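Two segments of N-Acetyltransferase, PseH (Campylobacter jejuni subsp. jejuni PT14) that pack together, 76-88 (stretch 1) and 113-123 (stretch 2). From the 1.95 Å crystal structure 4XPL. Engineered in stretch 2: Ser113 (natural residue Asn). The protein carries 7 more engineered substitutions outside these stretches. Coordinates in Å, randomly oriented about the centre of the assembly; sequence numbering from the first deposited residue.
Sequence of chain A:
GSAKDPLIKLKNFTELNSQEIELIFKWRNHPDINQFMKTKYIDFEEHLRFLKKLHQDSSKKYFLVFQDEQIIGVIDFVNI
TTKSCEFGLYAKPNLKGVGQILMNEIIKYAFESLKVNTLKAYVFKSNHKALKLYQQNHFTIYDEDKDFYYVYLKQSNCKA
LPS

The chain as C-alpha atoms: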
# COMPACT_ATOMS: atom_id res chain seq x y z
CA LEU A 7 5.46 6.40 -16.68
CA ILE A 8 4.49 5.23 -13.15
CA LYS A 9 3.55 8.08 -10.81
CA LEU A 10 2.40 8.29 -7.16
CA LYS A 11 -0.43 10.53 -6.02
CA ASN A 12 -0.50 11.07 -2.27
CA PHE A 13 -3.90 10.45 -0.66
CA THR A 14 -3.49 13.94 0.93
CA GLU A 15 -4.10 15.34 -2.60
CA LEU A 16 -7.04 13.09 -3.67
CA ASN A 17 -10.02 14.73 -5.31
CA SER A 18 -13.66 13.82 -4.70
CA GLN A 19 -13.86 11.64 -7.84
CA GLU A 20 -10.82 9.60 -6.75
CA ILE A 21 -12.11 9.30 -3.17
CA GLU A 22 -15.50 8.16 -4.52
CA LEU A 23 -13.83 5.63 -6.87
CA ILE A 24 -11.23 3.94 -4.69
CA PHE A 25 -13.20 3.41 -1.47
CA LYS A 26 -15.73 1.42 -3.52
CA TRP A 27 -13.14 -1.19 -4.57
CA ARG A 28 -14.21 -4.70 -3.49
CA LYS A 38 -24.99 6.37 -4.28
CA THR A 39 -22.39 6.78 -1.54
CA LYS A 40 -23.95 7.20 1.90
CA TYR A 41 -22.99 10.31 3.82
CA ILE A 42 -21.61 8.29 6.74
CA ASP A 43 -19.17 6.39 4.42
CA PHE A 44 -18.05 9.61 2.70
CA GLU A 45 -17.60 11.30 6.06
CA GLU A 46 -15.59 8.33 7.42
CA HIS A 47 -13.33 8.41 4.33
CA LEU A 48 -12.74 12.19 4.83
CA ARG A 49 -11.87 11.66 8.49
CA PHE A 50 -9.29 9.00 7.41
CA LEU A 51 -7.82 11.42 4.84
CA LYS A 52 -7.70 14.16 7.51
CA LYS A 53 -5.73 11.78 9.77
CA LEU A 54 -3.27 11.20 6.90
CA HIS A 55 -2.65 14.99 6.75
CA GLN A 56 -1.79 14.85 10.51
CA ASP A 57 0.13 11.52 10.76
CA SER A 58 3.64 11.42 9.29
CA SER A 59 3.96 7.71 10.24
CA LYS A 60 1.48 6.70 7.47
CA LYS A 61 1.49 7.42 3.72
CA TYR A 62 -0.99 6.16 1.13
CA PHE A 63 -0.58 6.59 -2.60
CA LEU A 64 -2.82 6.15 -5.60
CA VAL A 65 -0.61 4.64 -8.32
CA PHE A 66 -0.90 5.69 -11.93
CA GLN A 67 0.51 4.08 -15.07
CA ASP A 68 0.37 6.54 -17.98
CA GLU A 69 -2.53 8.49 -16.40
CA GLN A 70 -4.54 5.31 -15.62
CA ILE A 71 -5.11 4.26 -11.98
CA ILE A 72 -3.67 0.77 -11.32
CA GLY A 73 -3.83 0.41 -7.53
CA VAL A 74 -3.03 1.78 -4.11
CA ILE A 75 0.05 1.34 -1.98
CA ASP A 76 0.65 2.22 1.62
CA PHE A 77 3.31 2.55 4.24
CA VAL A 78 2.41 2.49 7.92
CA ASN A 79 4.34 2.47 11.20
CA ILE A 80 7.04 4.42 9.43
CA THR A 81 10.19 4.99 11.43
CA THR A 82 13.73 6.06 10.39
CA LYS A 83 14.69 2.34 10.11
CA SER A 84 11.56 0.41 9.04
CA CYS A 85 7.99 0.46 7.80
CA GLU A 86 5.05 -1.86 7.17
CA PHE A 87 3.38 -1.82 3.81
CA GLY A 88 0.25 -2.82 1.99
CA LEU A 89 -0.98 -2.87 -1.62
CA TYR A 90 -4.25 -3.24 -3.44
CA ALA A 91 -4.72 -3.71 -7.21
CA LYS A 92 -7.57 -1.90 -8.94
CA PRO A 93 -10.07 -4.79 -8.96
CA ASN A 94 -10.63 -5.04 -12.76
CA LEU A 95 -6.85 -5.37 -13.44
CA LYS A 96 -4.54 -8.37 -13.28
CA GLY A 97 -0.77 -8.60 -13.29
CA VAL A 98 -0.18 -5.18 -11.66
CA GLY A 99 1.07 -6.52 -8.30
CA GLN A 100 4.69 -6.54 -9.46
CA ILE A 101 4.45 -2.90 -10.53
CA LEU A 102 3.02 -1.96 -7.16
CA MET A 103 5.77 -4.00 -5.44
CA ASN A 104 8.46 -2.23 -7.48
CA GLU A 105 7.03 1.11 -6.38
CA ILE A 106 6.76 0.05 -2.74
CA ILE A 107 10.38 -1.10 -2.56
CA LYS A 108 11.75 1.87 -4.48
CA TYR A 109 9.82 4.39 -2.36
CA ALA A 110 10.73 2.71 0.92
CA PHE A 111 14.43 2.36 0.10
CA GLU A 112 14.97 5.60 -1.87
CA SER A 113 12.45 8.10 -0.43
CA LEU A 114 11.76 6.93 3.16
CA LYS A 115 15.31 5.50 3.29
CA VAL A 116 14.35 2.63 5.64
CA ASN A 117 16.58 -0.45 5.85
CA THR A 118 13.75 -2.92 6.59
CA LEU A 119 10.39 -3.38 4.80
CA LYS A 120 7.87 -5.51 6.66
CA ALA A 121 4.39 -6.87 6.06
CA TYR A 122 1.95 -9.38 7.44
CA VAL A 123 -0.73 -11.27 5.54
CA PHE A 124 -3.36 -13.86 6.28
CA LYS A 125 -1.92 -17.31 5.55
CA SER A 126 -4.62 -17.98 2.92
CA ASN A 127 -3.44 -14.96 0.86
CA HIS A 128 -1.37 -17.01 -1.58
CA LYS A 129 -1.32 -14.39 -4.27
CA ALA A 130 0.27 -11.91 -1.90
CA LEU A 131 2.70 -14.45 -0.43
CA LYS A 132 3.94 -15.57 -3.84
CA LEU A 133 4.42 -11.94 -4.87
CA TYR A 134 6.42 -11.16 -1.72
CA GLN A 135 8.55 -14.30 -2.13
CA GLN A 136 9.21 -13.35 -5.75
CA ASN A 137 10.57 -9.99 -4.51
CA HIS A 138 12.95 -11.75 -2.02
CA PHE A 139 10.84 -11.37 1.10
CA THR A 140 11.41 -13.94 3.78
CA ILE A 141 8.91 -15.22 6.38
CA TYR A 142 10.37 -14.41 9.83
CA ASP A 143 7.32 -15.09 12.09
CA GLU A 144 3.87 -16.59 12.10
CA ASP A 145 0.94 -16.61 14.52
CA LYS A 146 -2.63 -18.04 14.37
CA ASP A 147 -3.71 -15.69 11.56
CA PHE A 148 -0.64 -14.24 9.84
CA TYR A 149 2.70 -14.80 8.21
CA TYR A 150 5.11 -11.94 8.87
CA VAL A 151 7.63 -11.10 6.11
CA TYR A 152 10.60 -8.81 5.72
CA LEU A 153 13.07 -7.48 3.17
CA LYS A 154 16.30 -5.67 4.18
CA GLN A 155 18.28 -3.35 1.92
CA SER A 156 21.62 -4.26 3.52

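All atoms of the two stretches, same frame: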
# COMPACT_ATOMS: atom_id res chain seq x y z
N ASP A 76 0.58 1.54 0.37
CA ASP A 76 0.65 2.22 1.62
C ASP A 76 1.82 1.77 2.45
O ASP A 76 2.33 0.61 2.34
CB ASP A 76 -0.66 2.12 2.43
CG ASP A 76 -0.91 0.75 2.99
OD1 ASP A 76 -0.44 0.48 4.12
OD2 ASP A 76 -1.58 -0.03 2.30
N PHE A 77 2.23 2.72 3.29
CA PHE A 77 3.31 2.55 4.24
C PHE A 77 2.81 3.03 5.59
O PHE A 77 2.31 4.13 5.69
CB PHE A 77 4.52 3.37 3.79
CG PHE A 77 4.92 3.15 2.37
CD1 PHE A 77 4.36 3.91 1.34
CD2 PHE A 77 5.90 2.23 2.05
CE1 PHE A 77 4.74 3.69 0.03
CE2 PHE A 77 6.32 2.05 0.77
CZ PHE A 77 5.74 2.76 -0.26
N VAL A 78 2.86 2.16 6.60
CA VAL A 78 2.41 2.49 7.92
C VAL A 78 3.47 2.09 8.93
O VAL A 78 4.41 1.31 8.61
CB VAL A 78 1.01 1.86 8.21
CG1 VAL A 78 0.01 2.29 7.11
CG2 VAL A 78 1.05 0.31 8.32
N ASN A 79 3.36 2.65 10.13
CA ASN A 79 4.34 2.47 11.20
C ASN A 79 5.72 2.87 10.71
O ASN A 79 6.70 2.19 10.95
CB ASN A 79 4.36 1.03 11.70
CG ASN A 79 3.04 0.59 12.31
OD1 ASN A 79 2.55 1.18 13.25
ND2 ASN A 79 2.47 -0.47 11.76
N ILE A 80 5.78 3.97 9.98
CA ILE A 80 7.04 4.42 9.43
C ILE A 80 7.92 4.96 10.55
O ILE A 80 7.50 5.80 11.34
CB ILE A 80 6.87 5.54 8.39
CG1 ILE A 80 5.99 5.08 7.24
CG2 ILE A 80 8.26 6.01 7.92
CD1 ILE A 80 5.53 6.23 6.31
N THR A 81 9.14 4.44 10.60
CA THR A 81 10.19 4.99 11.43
C THR A 81 11.39 5.35 10.54
O THR A 81 11.35 5.19 9.33
CB THR A 81 10.64 3.99 12.49
OG1 THR A 81 11.51 3.02 11.88
CG2 THR A 81 9.43 3.26 13.13
N THR A 82 12.50 5.82 11.16
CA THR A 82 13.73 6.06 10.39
C THR A 82 14.39 4.77 9.86
O THR A 82 15.13 4.82 8.87
CB THR A 82 14.76 6.97 11.14
OG1 THR A 82 15.15 6.37 12.38
CG2 THR A 82 14.16 8.33 11.41
N LYS A 83 14.05 3.61 10.45
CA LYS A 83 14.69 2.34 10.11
C LYS A 83 13.79 1.30 9.41
O LYS A 83 14.30 0.44 8.69
CB LYS A 83 15.27 1.71 11.39
CG LYS A 83 16.18 2.65 12.18
CD LYS A 83 17.40 3.10 11.38
CE LYS A 83 18.22 4.11 12.22
NZ LYS A 83 19.64 4.27 11.75
N SER A 84 12.48 1.37 9.61
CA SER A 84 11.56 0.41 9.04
C SER A 84 10.19 0.99 8.73
O SER A 84 9.84 2.11 9.14
CB SER A 84 11.37 -0.76 10.00
OG SER A 84 10.46 -0.42 11.03
N CYS A 85 9.42 0.21 7.96
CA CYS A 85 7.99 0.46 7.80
C CYS A 85 7.25 -0.83 7.47
O CYS A 85 7.87 -1.84 7.10
CB CYS A 85 7.74 1.53 6.73
SG CYS A 85 8.08 1.02 5.04
N GLU A 86 5.93 -0.80 7.64
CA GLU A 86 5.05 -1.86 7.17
C GLU A 86 4.43 -1.33 5.91
O GLU A 86 4.34 -0.13 5.74
CB GLU A 86 3.94 -2.13 8.16
CG GLU A 86 4.43 -2.61 9.46
CD GLU A 86 3.29 -2.96 10.41
OE1 GLU A 86 2.18 -2.38 10.29
OE2 GLU A 86 3.51 -3.83 11.28
N PHE A 87 4.00 -2.22 5.04
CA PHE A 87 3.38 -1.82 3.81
C PHE A 87 2.19 -2.69 3.46
O PHE A 87 2.04 -3.82 3.96
CB PHE A 87 4.38 -1.84 2.64
CG PHE A 87 4.72 -3.22 2.17
CD1 PHE A 87 5.79 -3.90 2.71
CD2 PHE A 87 3.96 -3.84 1.19
CE1 PHE A 87 6.10 -5.15 2.31
CE2 PHE A 87 4.27 -5.11 0.78
CZ PHE A 87 5.34 -5.77 1.32
N GLY A 88 1.40 -2.15 2.55
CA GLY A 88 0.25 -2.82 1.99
C GLY A 88 0.07 -2.38 0.54
O GLY A 88 0.65 -1.38 0.09
N SER A 113 13.12 6.90 -0.93
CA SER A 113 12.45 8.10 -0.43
C SER A 113 12.32 8.09 1.10
O SER A 113 12.77 9.01 1.75
CB SER A 113 11.10 8.25 -1.11
OG SER A 113 11.31 8.56 -2.47
N LEU A 114 11.76 7.04 1.67
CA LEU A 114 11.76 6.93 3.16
C LEU A 114 13.14 6.56 3.72
O LEU A 114 13.46 6.85 4.87
CB LEU A 114 10.73 5.89 3.64
CG LEU A 114 9.27 6.08 3.25
CD1 LEU A 114 8.38 4.87 3.68
CD2 LEU A 114 8.71 7.38 3.79
N LYS A 115 13.96 5.90 2.90
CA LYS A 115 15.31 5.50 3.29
C LYS A 115 15.35 4.56 4.49
O LYS A 115 16.26 4.63 5.32
CB LYS A 115 16.21 6.73 3.49
CG LYS A 115 16.36 7.53 2.16
CD LYS A 115 17.23 8.75 2.30
CE LYS A 115 17.19 9.60 1.03
NZ LYS A 115 18.31 10.59 1.02
N VAL A 116 14.35 3.67 4.59
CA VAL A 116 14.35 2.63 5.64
C VAL A 116 15.26 1.47 5.23
O VAL A 116 15.44 1.22 4.06
CB VAL A 116 12.92 2.10 5.94
CG1 VAL A 116 12.01 3.24 6.41
CG2 VAL A 116 12.33 1.40 4.73
N ASN A 117 15.81 0.75 6.18
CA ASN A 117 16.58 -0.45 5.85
C ASN A 117 15.72 -1.71 5.79
O ASN A 117 16.12 -2.67 5.10
CB ASN A 117 17.70 -0.69 6.85
CG ASN A 117 18.67 -1.77 6.35
OD1 ASN A 117 19.01 -1.80 5.14
ND2 ASN A 117 19.06 -2.69 7.24
N THR A 118 14.61 -1.74 6.52
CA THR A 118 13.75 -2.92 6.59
C THR A 118 12.29 -2.61 6.19
O THR A 118 11.65 -1.74 6.77
CB THR A 118 13.81 -3.54 8.00
OG1 THR A 118 15.18 -3.75 8.36
CG2 THR A 118 13.05 -4.88 8.07
N LEU A 119 11.79 -3.38 5.22
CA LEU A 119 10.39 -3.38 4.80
C LEU A 119 9.71 -4.61 5.34
O LEU A 119 10.19 -5.73 5.14
CB LEU A 119 10.28 -3.43 3.26
CG LEU A 119 9.75 -2.27 2.47
CD1 LEU A 119 9.62 -2.75 1.00
CD2 LEU A 119 8.40 -1.68 2.97
N LYS A 120 8.59 -4.42 6.02
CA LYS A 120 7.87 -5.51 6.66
C LYS A 120 6.40 -5.54 6.23
O LYS A 120 5.79 -4.52 5.88
CB LYS A 120 7.95 -5.38 8.19
CG LYS A 120 9.37 -5.21 8.74
CD LYS A 120 9.37 -4.97 10.25
CE LYS A 120 8.85 -3.58 10.59
NZ LYS A 120 8.39 -3.46 11.98
N ALA A 121 5.83 -6.72 6.27
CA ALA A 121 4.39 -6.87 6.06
C ALA A 121 3.91 -8.08 6.82
O ALA A 121 4.69 -8.92 7.23
CB ALA A 121 4.05 -7.01 4.57
N TYR A 122 2.59 -8.16 6.98
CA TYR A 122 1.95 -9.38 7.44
C TYR A 122 0.70 -9.61 6.60
O TYR A 122 0.07 -8.66 6.13
CB TYR A 122 1.62 -9.33 8.92
CG TYR A 122 0.72 -8.20 9.33
CD1 TYR A 122 1.22 -6.91 9.47
CD2 TYR A 122 -0.64 -8.42 9.58
CE1 TYR A 122 0.41 -5.86 9.83
CE2 TYR A 122 -1.48 -7.36 9.94
CZ TYR A 122 -0.94 -6.08 10.07
OH TYR A 122 -1.73 -5.01 10.44
N VAL A 123 0.41 -10.89 6.35
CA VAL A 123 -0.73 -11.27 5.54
C VAL A 123 -1.36 -12.51 6.13
O VAL A 123 -0.69 -13.31 6.79
CB VAL A 123 -0.34 -11.55 4.07
CG1 VAL A 123 -0.13 -10.26 3.33
CG2 VAL A 123 0.90 -12.47 4.01
O HOH W 1 7.82 -0.23 11.22
O HOH W 2 11.45 7.02 7.16
O HOH W 3 14.89 6.98 7.13
O HOH W 4 17.39 3.52 7.90
O HOH W 5 16.04 -1.62 9.56
O HOH W 6 1.64 -5.27 6.32

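The carbonyl oxygen of Lys83 accepts two backbone hydrogen bonds at once, from Asn117 N at 2.9 Å and Thr118 N at 3.1 Å, just where the two strands come together. From there 84-88 and 118-123 run parallel, with a crossing angle of -41°. Cys85 makes both its backbone bonds to the same strand: its N donates to Thr118 O (3.2 Å), and its O accepts from Lys120 N (2.9 Å). Phe87 N then donates to Lys120 O at 3.0 Å. Beyond this ladder a water continues the link, donating to Phe87 O and accepting from Tyr122 N.

Side chains alternate between the faces of the sheet. Cys85 and Leu119 share the buried one, where the compact, weakly polar sulfur fits among hydrocarbon: Cys85 SG lies 3.4 Å from Leu119 CD2 and 4.1 Å from Leu114 CD1. Leu114 CD1 also touches Phe77 CD2 (4.0 Å) and Ile80 CD1 (4.1 Å), a branched methyl reaching two apolar neighbours. The Phe87 ring takes the methyl of Ala121 over one face, Ala121 CB being 3.6 Å from Phe87 CE1; so small a side chain can sit close against the ring.

Ser84, Thr118, Glu86 and Lys120 occupy the other, more polar face. Here a water bonds Ser84 OG and Asn79 O, and weakly Lys120 NZ, so the serine hydroxyl keeps a polar partner, while Lys120 CE lies 3.6 Å from Ser84 OG.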